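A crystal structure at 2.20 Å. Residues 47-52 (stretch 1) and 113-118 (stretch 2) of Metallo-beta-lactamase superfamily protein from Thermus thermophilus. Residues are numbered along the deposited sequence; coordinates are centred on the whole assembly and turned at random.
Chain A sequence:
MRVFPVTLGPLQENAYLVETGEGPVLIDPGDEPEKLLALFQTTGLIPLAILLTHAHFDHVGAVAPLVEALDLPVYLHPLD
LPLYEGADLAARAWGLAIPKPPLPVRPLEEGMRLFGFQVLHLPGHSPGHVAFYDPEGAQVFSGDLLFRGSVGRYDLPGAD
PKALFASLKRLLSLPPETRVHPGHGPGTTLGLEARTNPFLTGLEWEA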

# COMPACT_ATOMS: atom_id res chain seq x y z
N PRO A 47 11.51 10.88 -0.21
CA PRO A 47 11.40 9.53 -0.78
C PRO A 47 12.20 9.41 -2.08
O PRO A 47 12.31 10.38 -2.83
CB PRO A 47 9.90 9.37 -1.05
CG PRO A 47 9.40 10.78 -1.20
CD PRO A 47 10.21 11.58 -0.20
N LEU A 48 12.75 8.22 -2.33
CA LEU A 48 13.47 7.94 -3.56
C LEU A 48 12.58 7.24 -4.59
O LEU A 48 12.94 7.12 -5.76
CB LEU A 48 14.70 7.07 -3.27
CG LEU A 48 15.76 7.69 -2.36
CD1 LEU A 48 16.96 6.77 -2.22
CD2 LEU A 48 16.18 9.08 -2.87
N ALA A 49 11.42 6.79 -4.13
CA ALA A 49 10.51 6.02 -4.96
C ALA A 49 9.15 5.96 -4.30
O ALA A 49 9.02 6.15 -3.09
CB ALA A 49 11.07 4.58 -5.17
N ILE A 50 8.13 5.69 -5.11
CA ILE A 50 6.79 5.39 -4.64
C ILE A 50 6.58 3.88 -4.81
O ILE A 50 6.83 3.33 -5.89
CB ILE A 50 5.71 6.22 -5.42
CG1 ILE A 50 5.79 7.70 -5.00
CG2 ILE A 50 4.30 5.63 -5.21
CD1 ILE A 50 4.91 8.68 -5.80
N LEU A 51 6.17 3.20 -3.73
CA LEU A 51 5.86 1.76 -3.75
C LEU A 51 4.36 1.60 -3.52
O LEU A 51 3.81 2.18 -2.58
CB LEU A 51 6.65 1.02 -2.66
CG LEU A 51 8.06 0.45 -2.97
CD1 LEU A 51 8.98 1.42 -3.70
CD2 LEU A 51 8.73 -0.10 -1.70
N LEU A 52 3.70 0.84 -4.39
CA LEU A 52 2.24 0.64 -4.30
C LEU A 52 1.84 -0.79 -3.96
O LEU A 52 2.15 -1.72 -4.71
CB LEU A 52 1.54 1.11 -5.58
CG LEU A 52 1.76 2.57 -6.04
CD1 LEU A 52 1.10 2.79 -7.41
CD2 LEU A 52 1.25 3.59 -5.01
N ARG A 113 13.22 -8.24 -4.20
CA ARG A 113 13.78 -7.47 -3.09
C ARG A 113 14.05 -6.04 -3.53
O ARG A 113 14.76 -5.83 -4.52
CB ARG A 113 15.11 -8.07 -2.60
CG ARG A 113 15.00 -8.99 -1.41
CD ARG A 113 14.61 -10.39 -1.82
NE ARG A 113 15.18 -11.39 -0.92
N LEU A 114 13.48 -5.08 -2.81
CA LEU A 114 13.77 -3.67 -3.07
C LEU A 114 13.59 -2.86 -1.81
O LEU A 114 12.65 -3.10 -1.04
CB LEU A 114 12.91 -3.08 -4.23
CG LEU A 114 11.46 -2.64 -3.99
CD1 LEU A 114 10.94 -1.84 -5.17
CD2 LEU A 114 10.56 -3.82 -3.75
N PHE A 115 14.50 -1.91 -1.62
CA PHE A 115 14.51 -1.02 -0.46
C PHE A 115 14.35 -1.77 0.86
O PHE A 115 13.68 -1.29 1.78
CB PHE A 115 13.44 0.07 -0.60
CG PHE A 115 13.68 1.01 -1.75
CD1 PHE A 115 14.54 2.10 -1.61
CD2 PHE A 115 13.02 0.82 -2.96
CE1 PHE A 115 14.76 2.98 -2.67
CE2 PHE A 115 13.21 1.70 -4.03
CZ PHE A 115 14.09 2.78 -3.89
N GLY A 116 14.99 -2.93 0.95
CA GLY A 116 15.01 -3.72 2.18
C GLY A 116 13.75 -4.54 2.42
O GLY A 116 13.61 -5.14 3.50
N PHE A 117 12.85 -4.57 1.43
CA PHE A 117 11.61 -5.35 1.52
C PHE A 117 11.64 -6.59 0.62
O PHE A 117 12.28 -6.60 -0.43
CB PHE A 117 10.38 -4.50 1.12
CG PHE A 117 10.09 -3.34 2.06
CD1 PHE A 117 9.66 -3.57 3.36
CD2 PHE A 117 10.23 -2.03 1.61
CE1 PHE A 117 9.38 -2.50 4.21
CE2 PHE A 117 9.97 -0.96 2.45
CZ PHE A 117 9.54 -1.19 3.74
N GLN A 118 10.90 -7.61 1.02
CA GLN A 118 10.59 -8.73 0.13
C GLN A 118 9.14 -8.55 -0.33
O GLN A 118 8.24 -8.31 0.49
CB GLN A 118 10.78 -10.06 0.86
CG GLN A 118 10.32 -11.30 0.08
CD GLN A 118 10.42 -12.61 0.89
OE1 GLN A 118 10.42 -13.70 0.30
NE2 GLN A 118 10.52 -12.51 2.21

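The contact is made entirely by side chains, and one of its two main residues, Phe-115, sits in a tight turn rather than in a strand. No hydrogen bond joins the two stretches. Their backbones stay well apart, with Ala-49 CA 9.3 Å from Phe-115 CA and Leu-51 CA 9.6 Å from Leu-114 CA, and the contacts across the gap are all between apolar side chains.

Stretch 2 supplies its own polar bonding. Leu-114 to Phe-117 forms a type I' turn, closed by two hydrogen bonds: Phe-117 N gives to Leu-114 O at 2.9 Å, and Leu-114 N gives to Phe-117 O at 3.1 Å. Such a turn requires positive phi at both central positions. Gly-116, at 80°, suits one of them because it lacks a CB; Phe-115, whose CA-to-CB bond points toward stretch 1, adopts 48° despite its side chain.

The long, flat ring of Phe-115 suits the wide backbone gap, reaching across it to meet three residues. Ala-49 CB comes closest, 3.7 Å from Phe-115 CZ; this methyl group, the whole of its side chain, lies beside the ring near CZ and CE2. Leu-48 CB lies 4.1 Å from Phe-115 CE1, adding apolar cover although Leu-48 is itself exposed. Leu-51 CD1 approaches Phe-115 CD2 at 4.2 Å. All three meet the ring obliquely, in ordinary van der Waals contact.

Leu-51 is the other hub. Leu-51 CD1 is 4.1 Å from Leu-114 CD1, and Leu-51 CD2 is 4.1 Å from Phe-117 CD2; both methyls lie near Leu-114. Leucine suits this buried place because its methyls can touch several apolar neighbours, and Leu-114 and Phe-117, also buried, offer it matching apolar surface. The CA-to-CB bond of Ile-50 points away from stretch 2, the alternation expected of extended backbone. The packing buries a modest 219 Å², summed over both sides.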